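Side-chain contacts in aspartate--tRNA(Asp/Asn) ligase (Sulfolobus tokodaii, PDB 1WYD), which charges both tRNA(Asp) and tRNA(Asn) with L-aspartate, activating the amino acid with ATP to aspartyl-AMP before transfer to the tRNA: residues I134-L139 / R403-L408; E285-K290 / T302-I307; T409-Q412 / E416-P419. All coordinates share one frame; numbering follows the deposited sequence.

Contact 1: I134-L139 / R403-L408; sequences IKIQSL and RLMVML
Met405 reaches across from helix 401-409 and lays its thioether against the backbone of Gln137 and the side chain of Ile136. The contact is carried by van der Waals packing, in two patches.

In the first, sulfur and methyl meet the helix surface. Met405 SD lies 3.6 Å from Gln137 CA, and Met405 CE sits 3.7 Å from Gln137 N, so the group rests on the peptide backbone itself. The chain bends twice to get there, at chi2 (-74°) and chi3 (-56°), which folds CE back toward Ile136, where it touches Ile136 CG2 at 3.8 Å. A flexible, unbranched methionine suits this task of following a helix surface. Gln137 crosses it at about a right angle: its CB packs on Met405 SD at 3.8 Å, while the extended chain carries the amide past Met405 CG.

The second patch, round Ile136, is mainly aliphatic. One branch, CG2, anti to the backbone N, meets Leu408 CB at 4.1 Å as well as Met405 CE, while the longer arm carries CD1 to the carbonyl O of Leu408. Cutting Met405 back to an alanine removes everything beyond CB, SD and CE included, which would probably open a gap over Gln137 and leave Ile136 CG2 with Leu408 as its remaining neighbour here.

The axes of the two segments pass 10.6 Å apart at 110°, a steep crossing with few side chains in the seam. Helix 235-256 closes one flank, with Ile249, Val250 and Ile253 touching Leu408 or Ile136, and Leu264 of helix 258-264 adds to the cover on Ile136. From another side of helix 128-150, Ser138 OG is hydrogen-bonded to the backbone N of Glu155 of the second subunit, placing this helix at the dimer interface.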
loop_
_atom_site.group_PDB
_atom_site.type_symbol
_atom_site.label_atom_id
_atom_site.label_comp_id
_atom_site.label_asym_id
_atom_site.label_seq_id
_atom_site.Cartn_x
_atom_site.Cartn_y
_atom_site.Cartn_z
ATOM N N ILE B 134 -10.362 -11.997 4.162
ATOM C CA ILE B 134 -9.254 -11.166 4.592
ATOM C C ILE B 134 -7.967 -11.771 4.021
ATOM O O ILE B 134 -7.086 -11.076 3.517
ATOM C CB ILE B 134 -9.243 -11.133 6.143
ATOM C CG1 ILE B 134 -10.466 -10.358 6.647
ATOM C CG2 ILE B 134 -7.910 -10.613 6.653
ATOM C CD1 ILE B 134 -10.596 -10.261 8.187
ATOM N N LYS B 135 -7.889 -13.086 4.087
ATOM C CA LYS B 135 -6.753 -13.828 3.530
ATOM C C LYS B 135 -6.594 -13.698 2.017
ATOM O O LYS B 135 -5.486 -13.499 1.534
ATOM C CB LYS B 135 -6.790 -15.281 3.983
ATOM C CG LYS B 135 -6.321 -15.417 5.416
ATOM C CD LYS B 135 -6.274 -16.867 5.933
ATOM C CE LYS B 135 -7.619 -17.357 6.366
ATOM N NZ LYS B 135 -7.510 -18.662 7.136
ATOM N N ILE B 136 -7.699 -13.747 1.282
ATOM C CA ILE B 136 -7.658 -13.716 -0.186
ATOM C C ILE B 136 -7.229 -12.354 -0.700
ATOM O O ILE B 136 -6.502 -12.267 -1.712
ATOM C CB ILE B 136 -9.037 -14.120 -0.781
ATOM C CG1 ILE B 136 -9.203 -15.640 -0.726
ATOM C CG2 ILE B 136 -9.240 -13.624 -2.221
ATOM C CD1 ILE B 136 -10.613 -16.106 -1.102
ATOM N N GLN B 137 -7.731 -11.295 -0.048
ATOM C CA GLN B 137 -7.350 -9.952 -0.384
ATOM C C GLN B 137 -5.836 -9.793 -0.316
ATOM O O GLN B 137 -5.255 -9.159 -1.172
ATOM C CB GLN B 137 -8.027 -8.936 0.576
ATOM C CG GLN B 137 -7.929 -7.509 0.070
ATOM C CD GLN B 137 -8.697 -6.461 0.908
ATOM O OE1 GLN B 137 -8.203 -5.977 1.919
ATOM N NE2 GLN B 137 -9.860 -6.080 0.438
ATOM N N SER B 138 -5.199 -10.386 0.692
ATOM C CA SER B 138 -3.783 -10.178 0.931
ATOM C C SER B 138 -2.957 -10.866 -0.150
ATOM O O SER B 138 -1.932 -10.333 -0.635
ATOM C CB SER B 138 -3.384 -10.723 2.311
ATOM O OG SER B 138 -1.971 -10.603 2.513
ATOM N N LEU B 139 -3.446 -12.036 -0.542
ATOM C CA LEU B 139 -2.856 -12.840 -1.593
ATOM C C LEU B 139 -3.117 -12.140 -2.895
ATOM O O LEU B 139 -2.333 -12.263 -3.837
ATOM C CB LEU B 139 -3.565 -14.195 -1.606
ATOM C CG LEU B 139 -2.933 -15.541 -1.252
ATOM C CD1 LEU B 139 -1.715 -15.493 -0.296
ATOM C CD2 LEU B 139 -4.048 -16.551 -0.779
ATOM N N ARG B 403 -14.070 -4.307 -5.448
ATOM C CA ARG B 403 -14.815 -4.791 -6.577
ATOM C C ARG B 403 -14.127 -6.050 -7.123
ATOM O O ARG B 403 -14.799 -7.030 -7.415
ATOM C CB ARG B 403 -14.910 -3.729 -7.659
ATOM C CG ARG B 403 -16.199 -3.023 -7.678
ATOM C CD ARG B 403 -15.996 -1.586 -7.963
ATOM N NE ARG B 403 -17.204 -0.795 -7.767
ATOM C CZ ARG B 403 -18.017 -0.479 -8.759
ATOM N NH1 ARG B 403 -17.763 -0.922 -9.999
ATOM N NH2 ARG B 403 -19.089 0.252 -8.526
ATOM N N LEU B 404 -12.794 -6.032 -7.223
ATOM C CA LEU B 404 -12.014 -7.205 -7.673
ATOM C C LEU B 404 -12.273 -8.335 -6.712
ATOM O O LEU B 404 -12.300 -9.485 -7.096
ATOM C CB LEU B 404 -10.509 -6.913 -7.716
ATOM C CG LEU B 404 -9.515 -8.088 -7.727
ATOM C CD1 LEU B 404 -9.568 -8.940 -9.081
ATOM C CD2 LEU B 404 -8.093 -7.595 -7.421
ATOM N N MET B 405 -12.532 -8.004 -5.452
ATOM C CA MET B 405 -12.791 -9.077 -4.509
ATOM C C MET B 405 -14.082 -9.898 -4.787
ATOM O O MET B 405 -14.120 -11.094 -4.477
ATOM C CB MET B 405 -12.718 -8.561 -3.095
ATOM C CG MET B 405 -11.287 -8.277 -2.672
ATOM S SD MET B 405 -10.337 -9.803 -2.341
ATOM C CE MET B 405 -11.257 -10.649 -1.129
ATOM N N VAL B 406 -15.100 -9.256 -5.387
ATOM C CA VAL B 406 -16.328 -9.935 -5.804
ATOM C C VAL B 406 -16.012 -11.056 -6.792
ATOM O O VAL B 406 -16.543 -12.176 -6.687
ATOM C CB VAL B 406 -17.294 -8.977 -6.495
ATOM C CG1 VAL B 406 -18.492 -9.729 -7.061
ATOM C CG2 VAL B 406 -17.751 -7.876 -5.521
ATOM N N MET B 407 -15.141 -10.756 -7.751
ATOM C CA MET B 407 -14.686 -11.740 -8.719
ATOM C C MET B 407 -13.855 -12.853 -8.040
ATOM O O MET B 407 -13.780 -13.986 -8.523
ATOM C CB MET B 407 -13.914 -11.002 -9.849
ATOM C CG MET B 407 -13.206 -11.895 -10.832
ATOM S SD MET B 407 -12.068 -10.972 -11.888
ATOM C CE MET B 407 -12.207 -12.059 -13.307
ATOM N N LEU B 408 -13.237 -12.551 -6.913
ATOM C CA LEU B 408 -12.409 -13.555 -6.249
ATOM C C LEU B 408 -13.052 -14.310 -5.090
ATOM O O LEU B 408 -12.416 -15.211 -4.525
ATOM C CB LEU B 408 -11.071 -12.970 -5.789
ATOM C CG LEU B 408 -10.211 -12.250 -6.819
ATOM C CD1 LEU B 408 -9.095 -11.609 -6.052
ATOM C CD2 LEU B 408 -9.633 -13.281 -7.835
#

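Contact 2: E285-K290 / T302-I307; sequences EILRSK and TPELRI
Leu287 packs its two methyls against the aliphatic part of Glu304, and it has the largest area buried in this contact. The fork straddles Glu304 CG: Leu287 CD1 and Leu287 CD2 both lie 3.7 Å from it, the two side chains crossing at about a right angle. Glutamate can serve here because its CB and CG are hydrocarbon, and the bend at chi2 (88°) turns the carboxylate aside from the straight path of the chain. Leu287 CD2 also comes 3.8 Å from the backbone O of Glu304.

One helical turn on, Ile307 meets the same leucine branch, its CB lying 4.1 Å from Leu287 CD2. Its CG2 faces the aliphatic chain of Lys290, where CD approaches at a loose 4.4 Å. A lysine is at home at the solvent-exposed edge of the contact, lending methylenes; its side chain also touches Glu311 of helix 302-312.

Leu287 and Glu304 both touch Ile294, and Ile307 touches Tyr292, so the connecting loop packs onto the helix pair it joins. The helices form the crossover between the parallel neighbouring strands 276-279 and 316-320 at one edge of the large mixed sheet. Leu305, on another side of helix 302-312, rests on Tyr317 and Ile319 of strand 316-320.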
loop_
_atom_site.group_PDB
_atom_site.type_symbol
_atom_site.label_atom_id
_atom_site.label_comp_id
_atom_site.label_asym_id
_atom_site.label_seq_id
_atom_site.Cartn_x
_atom_site.Cartn_y
_atom_site.Cartn_z
ATOM N N GLU B 285 -25.540 -1.475 -29.888
ATOM C CA GLU B 285 -26.401 -2.194 -30.830
ATOM C C GLU B 285 -27.043 -3.462 -30.228
ATOM O O GLU B 285 -28.214 -3.747 -30.497
ATOM C CB GLU B 285 -25.707 -2.489 -32.192
ATOM C CG GLU B 285 -25.669 -1.317 -33.185
ATOM C CD GLU B 285 -27.043 -0.672 -33.466
ATOM O OE1 GLU B 285 -27.257 0.493 -33.035
ATOM O OE2 GLU B 285 -27.910 -1.320 -34.127
ATOM N N ILE B 286 -26.305 -4.210 -29.408
ATOM C CA ILE B 286 -26.889 -5.386 -28.763
ATOM C C ILE B 286 -28.064 -4.933 -27.927
ATOM O O ILE B 286 -29.126 -5.565 -27.928
ATOM C CB ILE B 286 -25.866 -6.169 -27.904
ATOM C CG1 ILE B 286 -24.994 -7.065 -28.797
ATOM C CG2 ILE B 286 -26.594 -7.005 -26.815
ATOM C CD1 ILE B 286 -23.585 -7.284 -28.275
ATOM N N LEU B 287 -27.892 -3.805 -27.245
ATOM C CA LEU B 287 -28.952 -3.301 -26.388
ATOM C C LEU B 287 -30.160 -2.872 -27.197
ATOM O O LEU B 287 -31.281 -3.332 -26.944
ATOM C CB LEU B 287 -28.445 -2.200 -25.463
ATOM C CG LEU B 287 -27.452 -2.756 -24.426
ATOM C CD1 LEU B 287 -26.565 -1.650 -23.943
ATOM C CD2 LEU B 287 -28.133 -3.495 -23.262
ATOM N N ARG B 288 -29.919 -2.019 -28.187
ATOM C CA ARG B 288 -30.968 -1.503 -29.050
ATOM C C ARG B 288 -31.807 -2.618 -29.683
ATOM O O ARG B 288 -33.034 -2.529 -29.736
ATOM C CB ARG B 288 -30.350 -0.644 -30.144
ATOM C CG ARG B 288 -30.111 0.750 -29.707
ATOM C CD ARG B 288 -29.688 1.678 -30.826
ATOM N NE ARG B 288 -30.881 2.287 -31.407
ATOM C CZ ARG B 288 -31.373 1.980 -32.598
ATOM N NH1 ARG B 288 -30.780 1.068 -33.396
ATOM N NH2 ARG B 288 -32.465 2.596 -33.001
ATOM N N SER B 289 -31.114 -3.655 -30.140
ATOM C CA SER B 289 -31.717 -4.759 -30.848
ATOM C C SER B 289 -32.536 -5.673 -29.934
ATOM O O SER B 289 -33.279 -6.520 -30.412
ATOM C CB SER B 289 -30.619 -5.557 -31.554
ATOM O OG SER B 289 -30.216 -6.612 -30.720
ATOM N N LYS B 290 -32.377 -5.511 -28.622
ATOM C CA LYS B 290 -33.214 -6.192 -27.623
ATOM C C LYS B 290 -34.339 -5.286 -27.124
ATOM O O LYS B 290 -35.161 -5.717 -26.302
ATOM C CB LYS B 290 -32.385 -6.664 -26.427
ATOM C CG LYS B 290 -31.414 -7.760 -26.729
ATOM C CD LYS B 290 -31.775 -8.998 -25.980
ATOM C CE LYS B 290 -30.940 -10.177 -26.492
ATOM N NZ LYS B 290 -31.431 -10.742 -27.802
ATOM N N THR B 302 -25.746 -0.479 -14.927
ATOM C CA THR B 302 -25.805 -1.840 -14.410
ATOM C C THR B 302 -26.892 -2.643 -15.099
ATOM O O THR B 302 -26.600 -3.746 -15.615
ATOM C CB THR B 302 -26.016 -1.844 -12.905
ATOM O OG1 THR B 302 -24.890 -1.227 -12.286
ATOM C CG2 THR B 302 -26.009 -3.270 -12.365
ATOM N N PRO B 303 -28.127 -2.107 -15.137
ATOM C CA PRO B 303 -29.231 -2.793 -15.827
ATOM C C PRO B 303 -28.782 -3.249 -17.216
ATOM O O PRO B 303 -29.020 -4.418 -17.521
ATOM C CB PRO B 303 -30.334 -1.729 -15.916
ATOM C CG PRO B 303 -29.650 -0.398 -15.511
ATOM C CD PRO B 303 -28.558 -0.815 -14.566
ATOM N N GLU B 304 -28.085 -2.399 -17.986
ATOM C CA GLU B 304 -27.528 -2.787 -19.297
ATOM C C GLU B 304 -26.428 -3.854 -19.246
ATOM O O GLU B 304 -26.384 -4.761 -20.105
ATOM C CB GLU B 304 -27.036 -1.557 -20.078
ATOM C CG GLU B 304 -28.173 -0.787 -20.741
ATOM C CD GLU B 304 -28.799 0.279 -19.836
ATOM O OE1 GLU B 304 -29.586 -0.073 -18.931
ATOM O OE2 GLU B 304 -28.504 1.480 -20.046
ATOM N N LEU B 305 -25.537 -3.737 -18.257
ATOM C CA LEU B 305 -24.447 -4.702 -18.082
ATOM C C LEU B 305 -25.001 -6.091 -17.817
ATOM O O LEU B 305 -24.430 -7.095 -18.261
ATOM C CB LEU B 305 -23.526 -4.289 -16.950
ATOM C CG LEU B 305 -22.747 -2.996 -17.094
ATOM C CD1 LEU B 305 -22.057 -2.679 -15.772
ATOM C CD2 LEU B 305 -21.717 -3.095 -18.227
ATOM N N ARG B 306 -26.130 -6.150 -17.121
ATOM C CA ARG B 306 -26.825 -7.431 -16.935
ATOM C C ARG B 306 -27.187 -8.096 -18.261
ATOM O O ARG B 306 -26.877 -9.268 -18.464
ATOM C CB ARG B 306 -28.053 -7.296 -16.043
ATOM C CG ARG B 306 -27.690 -7.207 -14.567
ATOM C CD ARG B 306 -28.866 -7.415 -13.608
ATOM N NE ARG B 306 -28.421 -7.374 -12.214
ATOM C CZ ARG B 306 -28.520 -6.289 -11.433
ATOM N NH1 ARG B 306 -29.071 -5.151 -11.912
ATOM N NH2 ARG B 306 -28.078 -6.348 -10.169
ATOM N N ILE B 307 -27.797 -7.327 -19.160
ATOM C CA ILE B 307 -28.229 -7.844 -20.451
ATOM C C ILE B 307 -26.984 -8.162 -21.275
ATOM O O ILE B 307 -26.921 -9.202 -21.959
ATOM C CB ILE B 307 -29.151 -6.823 -21.163
ATOM C CG1 ILE B 307 -30.337 -6.453 -20.277
ATOM C CG2 ILE B 307 -29.659 -7.360 -22.488
ATOM C CD1 ILE B 307 -30.603 -4.959 -20.264
#

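Contact 3: T409-Q412 / E416-P419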
loop_
_atom_site.group_PDB
_atom_site.type_symbol
_atom_site.label_atom_id
_atom_site.label_comp_id
_atom_site.label_asym_id
_atom_site.label_seq_id
_atom_site.Cartn_x
_atom_site.Cartn_y
_atom_site.Cartn_z
ATOM N N THR B 409 -14.292 -13.983 -4.727
ATOM C CA THR B 409 -14.904 -14.621 -3.558
ATOM C C THR B 409 -16.349 -15.020 -3.774
ATOM O O THR B 409 -16.860 -15.910 -3.110
ATOM C CB THR B 409 -14.860 -13.656 -2.361
ATOM O OG1 THR B 409 -15.494 -12.426 -2.750
ATOM C CG2 THR B 409 -13.430 -13.276 -2.051
ATOM N N GLY B 410 -17.022 -14.328 -4.690
ATOM C CA GLY B 410 -18.447 -14.511 -4.852
ATOM C C GLY B 410 -19.305 -13.579 -3.999
ATOM O O GLY B 410 -20.533 -13.461 -4.260
ATOM N N ILE B 411 -18.703 -12.916 -3.006
ATOM C CA ILE B 411 -19.502 -12.004 -2.160
ATOM C C ILE B 411 -20.047 -10.847 -2.964
ATOM O O ILE B 411 -19.309 -10.112 -3.622
ATOM C CB ILE B 411 -18.734 -11.510 -0.901
ATOM C CG1 ILE B 411 -18.505 -12.662 0.053
ATOM C CG2 ILE B 411 -19.528 -10.406 -0.172
ATOM C CD1 ILE B 411 -17.205 -12.565 0.731
ATOM N N GLN B 412 -21.360 -10.707 -2.902
ATOM C CA GLN B 412 -22.097 -9.693 -3.639
ATOM C C GLN B 412 -22.326 -8.407 -2.821
ATOM O O GLN B 412 -23.153 -7.588 -3.183
ATOM C CB GLN B 412 -23.461 -10.256 -4.082
ATOM C CG GLN B 412 -23.408 -11.428 -5.084
ATOM C CD GLN B 412 -22.554 -11.108 -6.315
ATOM O OE1 GLN B 412 -22.967 -10.330 -7.171
ATOM N NE2 GLN B 412 -21.363 -11.697 -6.390
ATOM N N GLU B 416 -19.620 -6.397 2.920
ATOM C CA GLU B 416 -19.209 -7.698 3.382
ATOM C C GLU B 416 -17.734 -8.003 3.045
ATOM O O GLU B 416 -17.174 -8.972 3.550
ATOM C CB GLU B 416 -20.132 -8.743 2.811
ATOM C CG GLU B 416 -21.587 -8.447 3.017
ATOM C CD GLU B 416 -22.325 -9.646 3.541
ATOM O OE1 GLU B 416 -21.967 -10.807 3.154
ATOM O OE2 GLU B 416 -23.270 -9.419 4.331
ATOM N N ILE B 417 -17.103 -7.184 2.210
ATOM C CA ILE B 417 -15.696 -7.402 1.868
ATOM C C ILE B 417 -14.785 -6.479 2.693
ATOM O O ILE B 417 -13.766 -6.915 3.258
ATOM C CB ILE B 417 -15.488 -7.252 0.326
ATOM C CG1 ILE B 417 -16.051 -8.487 -0.404
ATOM C CG2 ILE B 417 -14.016 -7.065 -0.032
ATOM C CD1 ILE B 417 -16.558 -8.280 -1.848
ATOM N N VAL B 418 -15.188 -5.210 2.807
ATOM C CA VAL B 418 -14.348 -4.242 3.479
ATOM C C VAL B 418 -14.604 -4.368 4.985
ATOM O O VAL B 418 -15.737 -4.172 5.451
ATOM C CB VAL B 418 -14.586 -2.824 2.936
ATOM C CG1 VAL B 418 -13.850 -1.776 3.746
ATOM C CG2 VAL B 418 -14.220 -2.758 1.476
ATOM N N PRO B 419 -13.554 -4.646 5.762
ATOM C CA PRO B 419 -13.745 -4.960 7.169
ATOM C C PRO B 419 -14.290 -3.708 7.884
ATOM O O PRO B 419 -15.126 -3.876 8.764
ATOM C CB PRO B 419 -12.336 -5.304 7.649
ATOM C CG PRO B 419 -11.580 -5.435 6.536
ATOM C CD PRO B 419 -12.128 -4.534 5.440
#
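Ile411 and Ile417 slide past one another in opposite directions, so their aliphatic branches overlap along their flanks. Ile411 CG2 lies 4.0 Å from Ile417 CG1, and Ile417 CD1 continues beyond it to reach the backbone O of Ile411 at 3.8 Å. A chi1 of -68° sets Ile411 CG1 beside the backbone N and swings CG2 to the far side, toward Glu416. Its closest approach is 3.5 Å, to Glu416 CB, a snug fit in which the two side chains meet at a slant. Glu416 therefore contributes its hydrocarbon stem here, while its carboxylate OE2 forms a salt bridge to Arg117.

Two bonds within segment 409-412 brace the turn that carries Ile411. Thr409 OG1 accepts from Ile411 N at 3.3 Å, with an angle of 157° at the hydrogen, and also bonds to the backbone O of Met405; a threonine hydroxyl can serve both partners. Gln412 NE2 donates almost straight to Gly410 O at 2.9 Å, in its own amide plane but well above that of the carbonyl. Between them, Gly410 takes a positive phi (90°) at which a side chain would press on the carbonyl of Thr409.

This is an ST turn at the end of helix 401-409, with glycine first to leave it. Strand 394-400 and helix 401-409 together form the strand-helix of class II motif 3, and the Ile417 side chain lies about 4 Å from that of Ala402, a predicted ATP-binding residue.

Overall arrangement
After the OB-fold domain near the N terminus, the chain enters the class II catalytic domain, where helix 128-150 supplies the first side of contact 1. Contact 2 is nested within the long loop that follows, closing a short loop between two successive helices at the sheet edge; its centre lies about 28 Å from that of contact 1. Once strand 394-400 has completed the mixed sheet, contact 1 is closed by segment 403-408, across 263 intervening residues. Contact 3 follows in series and closes a loop of three intervening residues. It abuts contact 1, Val406 CG2 lying 3.3 Å from Ile411 O, so the dimer-interface helix, the helix carrying predicted ATP-binding residues and the C-terminal loop form one packed unit.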